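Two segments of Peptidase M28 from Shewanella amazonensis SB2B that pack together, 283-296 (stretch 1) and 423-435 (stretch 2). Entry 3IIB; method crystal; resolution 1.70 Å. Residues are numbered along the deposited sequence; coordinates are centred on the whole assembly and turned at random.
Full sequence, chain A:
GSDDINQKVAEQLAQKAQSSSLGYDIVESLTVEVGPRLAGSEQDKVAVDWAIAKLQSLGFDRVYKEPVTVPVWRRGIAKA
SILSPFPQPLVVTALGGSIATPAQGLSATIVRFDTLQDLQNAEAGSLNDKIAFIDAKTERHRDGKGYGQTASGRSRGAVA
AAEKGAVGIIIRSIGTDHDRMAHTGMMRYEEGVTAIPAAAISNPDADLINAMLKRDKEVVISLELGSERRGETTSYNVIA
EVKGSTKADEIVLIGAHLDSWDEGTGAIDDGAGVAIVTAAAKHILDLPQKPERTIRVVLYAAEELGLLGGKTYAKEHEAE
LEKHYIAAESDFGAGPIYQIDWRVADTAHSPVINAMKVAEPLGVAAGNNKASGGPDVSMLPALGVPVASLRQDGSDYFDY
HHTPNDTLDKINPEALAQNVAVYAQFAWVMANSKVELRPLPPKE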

ATOM      1  N   HIS A 283      27.497  16.854 -11.893  1.00  4.16           N
ATOM      2  CA  HIS A 283      27.962  18.062 -11.183  1.00  4.15           C
ATOM      3  C   HIS A 283      29.478  18.201 -11.252  1.00  4.17           C
ATOM      4  O   HIS A 283      30.000  19.312 -11.303  1.00  5.95           O
ATOM      5  CB  HIS A 283      27.464  18.094  -9.741  1.00  4.42           C
ATOM      6  CG  HIS A 283      25.986  18.280  -9.641  1.00  6.01           C
ATOM      7  ND1 HIS A 283      25.337  19.372 -10.180  1.00  8.12           N
ATOM      8  CD2 HIS A 283      25.022  17.488  -9.123  1.00  7.42           C
ATOM      9  CE1 HIS A 283      24.032  19.235 -10.000  1.00 11.09           C
ATOM     10  NE2 HIS A 283      23.820  18.111  -9.339  1.00  6.45           N
ATOM     11  N   ILE A 284      30.181  17.080 -11.183  1.00  4.05           N
ATOM     12  CA  ILE A 284      31.650  17.084 -11.279  1.00  4.39           C
ATOM     13  C   ILE A 284      32.094  17.463 -12.699  1.00  2.90           C
ATOM     14  O   ILE A 284      32.998  18.319 -12.889  1.00  4.95           O
ATOM     15  CB  ILE A 284      32.249  15.751 -10.803  1.00  4.44           C
ATOM     16  CG1 ILE A 284      32.103  15.637  -9.285  1.00  5.66           C
ATOM     17  CG2 ILE A 284      33.759  15.639 -11.264  1.00  2.64           C
ATOM     18  CD1 ILE A 284      32.441  14.243  -8.701  1.00  3.77           C
ATOM     19  N   LEU A 285      31.410  16.879 -13.682  1.00  4.94           N
ATOM     20  CA  LEU A 285      31.658  17.184 -15.100  1.00  4.87           C
ATOM     21  C   LEU A 285      31.497  18.670 -15.405  1.00  5.39           C
ATOM     22  O   LEU A 285      32.267  19.235 -16.235  1.00  6.69           O
ATOM     23  CB  LEU A 285      30.727  16.331 -16.005  1.00  3.08           C
ATOM     24  CG  LEU A 285      30.908  16.348 -17.533  1.00  8.50           C
ATOM     25  CD1 LEU A 285      32.223  15.696 -17.952  1.00  9.85           C
ATOM     26  CD2 LEU A 285      29.708  15.596 -18.203  1.00  8.38           C
ATOM     27  N   ASP A 286      30.523  19.305 -14.730  1.00  5.59           N
ATOM     28  CA  ASP A 286      30.263  20.736 -14.826  1.00  7.39           C
ATOM     29  C   ASP A 286      31.354  21.620 -14.249  1.00  6.47           C
ATOM     30  O   ASP A 286      31.344  22.809 -14.513  1.00  9.88           O
ATOM     31  CB  ASP A 286      28.993  21.140 -14.054  1.00  9.26           C
ATOM     32  CG  ASP A 286      27.710  20.638 -14.680  1.00 18.85           C
ATOM     33  OD1 ASP A 286      27.735  20.249 -15.859  1.00 12.81           O
ATOM     34  OD2 ASP A 286      26.670  20.645 -13.956  1.00 17.47           O
ATOM     35  N   LEU A 287      32.246  21.093 -13.412  1.00  5.33           N
ATOM     36  CA  LEU A 287      33.294  21.937 -12.827  1.00  3.64           C
ATOM     37  C   LEU A 287      34.236  22.442 -13.896  1.00  5.98           C
ATOM     38  O   LEU A 287      34.491  21.755 -14.879  1.00  5.22           O
ATOM     39  CB  LEU A 287      34.105  21.153 -11.831  1.00  7.12           C
ATOM     40  CG  LEU A 287      33.424  20.696 -10.556  1.00  5.81           C
ATOM     41  CD1 LEU A 287      34.371  19.716  -9.850  1.00  2.64           C
ATOM     42  CD2 LEU A 287      33.104  21.890  -9.671  1.00  2.62           C
ATOM     43  N   PRO A 288      34.803  23.641 -13.699  1.00  6.66           N
ATOM     44  CA  PRO A 288      35.904  24.079 -14.557  1.00 10.80           C
ATOM     45  C   PRO A 288      37.205  23.263 -14.384  1.00 13.31           C
ATOM     46  O   PRO A 288      38.029  23.215 -15.294  1.00 18.86           O
ATOM     47  CB  PRO A 288      36.099  25.558 -14.155  1.00 12.86           C
ATOM     48  CG  PRO A 288      35.512  25.697 -12.817  1.00 12.13           C
ATOM     49  CD  PRO A 288      34.495  24.595 -12.622  1.00  9.88           C
ATOM     50  N   GLN A 289      37.386  22.639 -13.220  1.00  8.51           N
ATOM     51  CA  GLN A 289      38.570  21.827 -12.908  1.00 10.68           C
ATOM     52  C   GLN A 289      38.330  20.393 -13.387  1.00  5.90           C
ATOM     53  O   GLN A 289      37.215  19.857 -13.235  1.00  9.35           O
ATOM     54  CB  GLN A 289      38.723  21.652 -11.377  1.00 13.08           C
ATOM     55  CG  GLN A 289      39.101  22.827 -10.550  1.00 19.34           C
ATOM     56  CD  GLN A 289      37.937  23.596 -10.065  1.00 25.58           C
ATOM     57  OE1 GLN A 289      36.808  23.387 -10.507  1.00 15.68           O
ATOM     58  NE2 GLN A 289      38.193  24.535  -9.158  1.00 38.71           N
ATOM     59  N   LYS A 290      39.390  19.742 -13.848  1.00  5.85           N
ATOM     60  CA  LYS A 290      39.354  18.299 -14.114  1.00  6.20           C
ATOM     61  C   LYS A 290      39.772  17.502 -12.874  1.00  6.81           C
ATOM     62  O   LYS A 290      40.640  17.932 -12.118  1.00  6.47           O
ATOM     63  CB  LYS A 290      40.339  17.988 -15.245  1.00  8.71           C
ATOM     64  CG  LYS A 290      40.014  18.695 -16.512  1.00  6.62           C
ATOM     65  CD  LYS A 290      41.233  18.841 -17.431  1.00  6.76           C
ATOM     66  CE  LYS A 290      40.924  19.660 -18.666  1.00  7.88           C
ATOM     67  NZ  LYS A 290      42.115  19.737 -19.569  1.00  7.00           N
ATOM     68  N   PRO A 291      39.156  16.331 -12.646  1.00  4.81           N
ATOM     69  CA  PRO A 291      39.725  15.497 -11.587  1.00  3.95           C
ATOM     70  C   PRO A 291      41.082  14.910 -12.006  1.00  3.62           C
ATOM     71  O   PRO A 291      41.325  14.697 -13.217  1.00  4.64           O
ATOM     72  CB  PRO A 291      38.684  14.367 -11.460  1.00  2.00           C
ATOM     73  CG  PRO A 291      38.122  14.229 -12.823  1.00  5.47           C
ATOM     74  CD  PRO A 291      38.121  15.629 -13.415  1.00  5.91           C
ATOM     75  N   GLU A 292      41.922  14.562 -11.039  1.00  5.68           N
ATOM     76  CA  GLU A 292      43.153  13.859 -11.375  1.00  4.05           C
ATOM     77  C   GLU A 292      42.861  12.477 -11.932  1.00  5.22           C
ATOM     78  O   GLU A 292      43.397  12.081 -12.993  1.00  6.50           O
ATOM     79  CB  GLU A 292      44.081  13.801 -10.183  1.00  2.28           C
ATOM     80  CG  GLU A 292      44.557  15.198  -9.784  1.00  6.99           C
ATOM     81  CD  GLU A 292      45.448  15.199  -8.546  1.00 15.55           C
ATOM     82  OE1 GLU A 292      45.695  14.122  -8.005  1.00 17.53           O
ATOM     83  OE2 GLU A 292      45.881  16.290  -8.105  1.00 23.66           O
ATOM     84  N   ARG A 293      42.045  11.728 -11.219  1.00  5.55           N
ATOM     85  CA  ARG A 293      41.647  10.375 -11.681  1.00  6.64           C
ATOM     86  C   ARG A 293      40.430  10.431 -12.572  1.00  6.65           C
ATOM     87  O   ARG A 293      39.635  11.342 -12.478  1.00  4.91           O
ATOM     88  CB  ARG A 293      41.342   9.453 -10.508  1.00  6.96           C
ATOM     89  CG  ARG A 293      42.503   9.261  -9.543  1.00  4.26           C
ATOM     90  CD  ARG A 293      42.287   8.222  -8.434  1.00  5.26           C
ATOM     91  NE  ARG A 293      43.566   8.013  -7.785  1.00  4.34           N
ATOM     92  CZ  ARG A 293      44.044   8.740  -6.763  1.00  7.60           C
ATOM     93  NH1 ARG A 293      43.275   9.628  -6.135  1.00  5.26           N
ATOM     94  NH2 ARG A 293      45.298   8.544  -6.346  1.00 10.02           N
ATOM     95  N   THR A 294      40.260   9.384 -13.382  1.00  4.41           N
ATOM     96  CA  THR A 294      39.020   9.194 -14.119  1.00  5.23           C
ATOM     97  C   THR A 294      37.908   8.795 -13.149  1.00  6.67           C
ATOM     98  O   THR A 294      38.149   8.004 -12.244  1.00  6.66           O
ATOM     99  CB  THR A 294      39.217   8.146 -15.197  1.00  4.35           C
ATOM    100  OG1 THR A 294      40.186   8.651 -16.129  1.00  5.14           O
ATOM    101  CG2 THR A 294      37.874   7.802 -15.875  1.00  4.21           C
ATOM    102  N   ILE A 295      36.730   9.396 -13.288  1.00  3.88           N
ATOM    103  CA  ILE A 295      35.556   8.966 -12.524  1.00  3.10           C
ATOM    104  C   ILE A 295      34.665   8.163 -13.439  1.00  5.26           C
ATOM    105  O   ILE A 295      34.215   8.653 -14.473  1.00  3.57           O
ATOM    106  CB  ILE A 295      34.801  10.153 -11.928  1.00  3.73           C
ATOM    107  CG1 ILE A 295      35.708  10.851 -10.899  1.00  7.21           C
ATOM    108  CG2 ILE A 295      33.445   9.736 -11.303  1.00  4.82           C
ATOM    109  CD1 ILE A 295      35.276  12.331 -10.541  1.00  5.01           C
ATOM    110  N   ARG A 296      34.388   6.935 -13.042  1.00  3.64           N
ATOM    111  CA  ARG A 296      33.617   6.028 -13.869  1.00  5.91           C
ATOM    112  C   ARG A 296      32.280   5.710 -13.174  1.00  6.12           C
ATOM    113  O   ARG A 296      32.261   5.170 -12.051  1.00  5.41           O
ATOM    114  CB  ARG A 296      34.425   4.749 -14.141  1.00  4.35           C
ATOM    115  CG  ARG A 296      33.656   3.751 -15.023  1.00  6.30           C
ATOM    116  CD  ARG A 296      34.447   2.503 -15.335  1.00  3.93           C
ATOM    117  NE  ARG A 296      35.567   2.812 -16.221  1.00  6.14           N
ATOM    118  CZ  ARG A 296      36.619   2.018 -16.428  1.00  8.28           C
ATOM    119  NH1 ARG A 296      36.740   0.839 -15.793  1.00  9.09           N
ATOM    120  NH2 ARG A 296      37.555   2.398 -17.277  1.00  6.61           N
ATOM    121  N   TYR A 423      27.767  11.934  -2.665  1.00  5.04           N
ATOM    122  CA  TYR A 423      28.505  11.197  -3.693  1.00  5.47           C
ATOM    123  C   TYR A 423      29.392  12.122  -4.508  1.00  3.77           C
ATOM    124  O   TYR A 423      30.485  11.733  -4.910  1.00  4.81           O
ATOM    125  CB  TYR A 423      27.606  10.368  -4.622  1.00  5.86           C
ATOM    126  CG  TYR A 423      27.470   8.944  -4.131  1.00  5.30           C
ATOM    127  CD1 TYR A 423      26.554   8.601  -3.140  1.00  5.42           C
ATOM    128  CD2 TYR A 423      28.299   7.935  -4.614  1.00  3.69           C
ATOM    129  CE1 TYR A 423      26.439   7.299  -2.695  1.00  4.27           C
ATOM    130  CE2 TYR A 423      28.204   6.637  -4.162  1.00  8.04           C
ATOM    131  CZ  TYR A 423      27.302   6.317  -3.187  1.00  7.56           C
ATOM    132  OH  TYR A 423      27.219   5.001  -2.743  1.00  8.44           O
ATOM    133  N   ALA A 424      28.918  13.340  -4.759  1.00  4.90           N
ATOM    134  CA  ALA A 424      29.717  14.304  -5.503  1.00  5.79           C
ATOM    135  C   ALA A 424      30.984  14.640  -4.706  1.00  6.04           C
ATOM    136  O   ALA A 424      32.094  14.674  -5.271  1.00  7.23           O
ATOM    137  CB  ALA A 424      28.912  15.530  -5.850  1.00  4.58           C
ATOM    138  N   GLN A 425      30.837  14.874  -3.406  1.00  4.48           N
ATOM    139  CA  GLN A 425      31.972  15.106  -2.538  1.00  3.13           C
ATOM    140  C   GLN A 425      32.906  13.882  -2.543  1.00  3.74           C
ATOM    141  O   GLN A 425      34.127  14.004  -2.670  1.00  4.37           O
ATOM    142  CB  GLN A 425      31.546  15.392  -1.092  1.00  4.05           C
ATOM    143  CG  GLN A 425      30.773  16.695  -0.937  1.00  3.75           C
ATOM    144  CD  GLN A 425      30.563  17.136   0.490  1.00  7.49           C
ATOM    145  OE1 GLN A 425      30.510  16.304   1.386  1.00  8.11           O
ATOM    146  NE2 GLN A 425      30.479  18.452   0.712  1.00  3.40           N
ATOM    147  N   PHE A 426      32.326  12.698  -2.330  1.00  6.72           N
ATOM    148  CA  PHE A 426      33.119  11.473  -2.320  1.00  3.06           C
ATOM    149  C   PHE A 426      33.903  11.304  -3.618  1.00  2.06           C
ATOM    150  O   PHE A 426      35.113  11.013  -3.586  1.00  2.71           O
ATOM    151  CB  PHE A 426      32.205  10.257  -2.085  1.00  4.87           C
ATOM    152  CG  PHE A 426      32.919   8.934  -2.129  1.00  4.12           C
ATOM    153  CD1 PHE A 426      33.569   8.453  -1.008  1.00  5.13           C
ATOM    154  CD2 PHE A 426      32.888   8.133  -3.267  1.00  4.34           C
ATOM    155  CE1 PHE A 426      34.192   7.218  -1.027  1.00  4.57           C
ATOM    156  CE2 PHE A 426      33.540   6.910  -3.288  1.00  6.63           C
ATOM    157  CZ  PHE A 426      34.187   6.455  -2.179  1.00  8.82           C
ATOM    158  N   ALA A 427      33.226  11.386  -4.750  1.00  3.57           N
ATOM    159  CA  ALA A 427      33.881  11.134  -6.024  1.00  3.78           C
ATOM    160  C   ALA A 427      34.948  12.210  -6.267  1.00  4.97           C
ATOM    161  O   ALA A 427      36.041  11.883  -6.674  1.00  4.31           O
ATOM    162  CB  ALA A 427      32.896  11.056  -7.184  1.00  5.53           C
ATOM    163  N   TRP A 428      34.664  13.468  -5.939  1.00  5.36           N
ATOM    164  CA  TRP A 428      35.673  14.513  -6.120  1.00  5.46           C
ATOM    165  C   TRP A 428      36.872  14.325  -5.179  1.00  4.45           C
ATOM    166  O   TRP A 428      38.028  14.326  -5.611  1.00  5.68           O
ATOM    167  CB  TRP A 428      35.078  15.906  -5.971  1.00  5.52           C
ATOM    168  CG  TRP A 428      36.107  16.927  -6.218  1.00  4.19           C
ATOM    169  CD1 TRP A 428      36.790  17.666  -5.301  1.00  3.46           C
ATOM    170  CD2 TRP A 428      36.637  17.271  -7.492  1.00  3.34           C
ATOM    171  NE1 TRP A 428      37.722  18.467  -5.934  1.00  5.65           N
ATOM    172  CE2 TRP A 428      37.638  18.246  -7.282  1.00  5.13           C
ATOM    173  CE3 TRP A 428      36.365  16.850  -8.795  1.00  4.79           C
ATOM    174  CZ2 TRP A 428      38.359  18.794  -8.325  1.00  7.85           C
ATOM    175  CZ3 TRP A 428      37.125  17.387  -9.834  1.00  6.52           C
ATOM    176  CH2 TRP A 428      38.094  18.345  -9.583  1.00  7.15           C
ATOM    177  N   VAL A 429      36.629  14.190  -3.886  1.00  3.54           N
ATOM    178  CA  VAL A 429      37.716  14.008  -2.944  1.00  4.83           C
ATOM    179  C   VAL A 429      38.553  12.766  -3.290  1.00  4.77           C
ATOM    180  O   VAL A 429      39.791  12.843  -3.355  1.00  5.94           O
ATOM    181  CB  VAL A 429      37.210  13.974  -1.472  1.00  4.68           C
ATOM    182  CG1 VAL A 429      38.336  13.606  -0.541  1.00  5.92           C
ATOM    183  CG2 VAL A 429      36.628  15.373  -1.074  1.00  5.79           C
HETATM  184  N   MSE A 430      37.905  11.646  -3.605  1.00  4.15           N
HETATM  185  CA  MSE A 430      38.659  10.463  -3.935  1.00  4.22           C
HETATM  186  C   MSE A 430      39.420  10.565  -5.265  1.00  5.27           C
HETATM  187  O   MSE A 430      40.536  10.031  -5.368  1.00  3.75           O
HETATM  188  CB  MSE A 430      37.770   9.216  -3.967  1.00  4.31           C
HETATM  189  CG  MSE A 430      37.157   8.845  -2.645  1.00  9.12           C
HETATM  190 SE   MSE A 430      38.472   8.247  -1.338  0.75  7.77          SE
HETATM  191  CE  MSE A 430      38.625   9.716  -0.605  1.00  2.00           C
ATOM    192  N   ALA A 431      38.838  11.253  -6.261  1.00  3.62           N
ATOM    193  CA  ALA A 431      39.491  11.420  -7.559  1.00  5.85           C
ATOM    194  C   ALA A 431      40.669  12.374  -7.511  1.00  3.89           C
ATOM    195  O   ALA A 431      41.427  12.455  -8.479  1.00  3.20           O
ATOM    196  CB  ALA A 431      38.480  11.897  -8.646  1.00  4.19           C
ATOM    197  N   ASN A 432      40.829  13.073  -6.381  1.00  4.03           N
ATOM    198  CA  ASN A 432      41.954  14.001  -6.201  1.00  5.29           C
ATOM    199  C   ASN A 432      42.834  13.692  -4.967  1.00  8.23           C
ATOM    200  O   ASN A 432      43.820  14.389  -4.694  1.00  8.57           O
ATOM    201  CB  ASN A 432      41.404  15.414  -6.179  1.00  3.09           C
ATOM    202  CG  ASN A 432      40.825  15.803  -7.520  1.00  6.59           C
ATOM    203  OD1 ASN A 432      41.570  16.066  -8.446  1.00  6.06           O
ATOM    204  ND2 ASN A 432      39.478  15.750  -7.659  1.00  5.50           N
ATOM    205  N   SER A 433      42.545  12.589  -4.289  1.00  6.91           N
ATOM    206  CA  SER A 433      43.261  12.247  -3.063  1.00  5.88           C
ATOM    207  C   SER A 433      44.647  11.724  -3.344  1.00  4.89           C
ATOM    208  O   SER A 433      44.875  11.012  -4.320  1.00  6.73           O
ATOM    209  CB  SER A 433      42.513  11.168  -2.301  1.00  3.95           C
ATOM    210  OG  SER A 433      43.137  10.879  -1.039  1.00  7.56           O
ATOM    211  N   LYS A 434      45.573  12.089  -2.478  1.00  2.82           N
ATOM    212  CA  LYS A 434      46.917  11.499  -2.514  1.00  3.83           C
ATOM    213  C   LYS A 434      47.154  10.314  -1.593  1.00  6.87           C
ATOM    214  O   LYS A 434      48.280   9.819  -1.533  1.00  6.42           O
ATOM    215  CB  LYS A 434      47.932  12.605  -2.196  1.00  5.73           C
ATOM    216  CG  LYS A 434      47.858  13.774  -3.141  1.00 11.21           C
ATOM    217  CD  LYS A 434      48.135  13.352  -4.548  1.00 22.94           C
ATOM    218  N   VAL A 435      46.127   9.887  -0.853  1.00  5.35           N
ATOM    219  CA  VAL A 435      46.271   8.808   0.103  1.00  6.03           C
ATOM    220  C   VAL A 435      46.476   7.488  -0.630  1.00  4.60           C
ATOM    221  O   VAL A 435      45.743   7.149  -1.565  1.00  5.20           O
ATOM    222  CB  VAL A 435      45.034   8.712   1.055  1.00  3.88           C
ATOM    223  CG1 VAL A 435      45.256   7.645   2.141  1.00  4.47           C
ATOM    224  CG2 VAL A 435      44.742  10.126   1.679  1.00  2.04           C
TER
HETATM  225  O   HOH W   1      42.159  18.542  -9.190  1.00 17.69           O
HETATM  226  O   HOH W   2      46.203  12.112  -6.520  1.00 27.30           O
HETATM  227  O   HOH W   3      45.665  16.164  -5.270  1.00 30.88           O
HETATM  228  O   HOH W   4      43.808  18.227  -7.194  1.00 38.67           O

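Stretch 1 leaves a helix, runs through a loop rich in proline, and enters a strand; stretch 2 is the last part of a helix and the turn that follows it. The strand and the helix run nearly antiparallel, at 151° between their N-to-C directions, and their axes approach to 8.1 Å. The backbones draw closest where strand and helix end meet: the CA atoms of Arg 293 and Ala 431 are 4.8 Å apart, those of Glu 292 and Asn 432 5.3 Å, whereas the CA atoms of Ile 284 and Ala 424 stand 6.7 Å apart. At the closest pair, Ala 431 presents only a methyl; Ala 424 and Ala 427, earlier in stretch 2, also point their CB toward stretch 1.

At this near point the backbones bond directly. Carbonyls in the last turn of a helix lack the i+4 amides that would occupy them, so they are available to partners from outside. Arg 293 N donates to Ala 431 O at 2.9 Å with a nearly straight 163° angle. One residue earlier, Glu 292 N donates to Asn 432 OD1 at 3.0 Å. The side-chain amide of Asn 432 works at both ends: OD1 accepts from stretch 1, while Asn 432 ND2 donates to Trp 428 O at 2.9 Å, which helps hold the side chain in place.

The Arg 293 side chain extends this logic. Arg 293 NH1 donates to Met 430 O at 2.9 Å and to Ser 433 O at 2.8 Å, and Arg 293 NH2 makes a weak bond to Ser 433 O at 3.2 Å. Both carbonyls lie at the guanidinium edge, near its plane, where the N-H bonds point. Met 430, a selenomethionine, contributes its backbone here, while the end of its side chain leads away.

Apolar packing fills the rest. Trp 428 has the largest area covered by the opposing stretch; its CB points sideways, but the end of the indole comes nearer and lies against residues from helix and loop alike. Leu 287 CD1 sits over one face, 3.8 Å from the centroid of the Trp 428 six-membered ring and 20° off its normal, a CH-pi contact. Ile 284 CG2 meets the ring edge, 3.8 Å from Trp 428 CE3, and Pro 291 CB is also 3.8 Å from Trp 428 CZ3. The alanine methyls meet bulkier apolar side chains: Ile 284 CD1 reaches Ala 427 CB at 3.6 Å, and Ala 431 CB receives both Pro 291 CB and Ile 295 CG1 at 3.7 Å. In the strand, Ile 295 points toward the helix while Thr 294 points away, the usual alternation.

Water adds a further link beside the direct bonds. Water 2 donates to Glu 292 OE1 at 2.6 Å and to Ser 433 O at 2.8 Å, so a carboxylate and a carbonyl, both acceptors, are joined through a donor. The rule to read here is layered: alanines lie where the backbones are nearest and along the helix face that meets stretch 1, a tryptophan supplies the largest covered surface, and an arginine binds carbonyls of the last helical turn and the loop after it, Met 430 O and Ser 433 O.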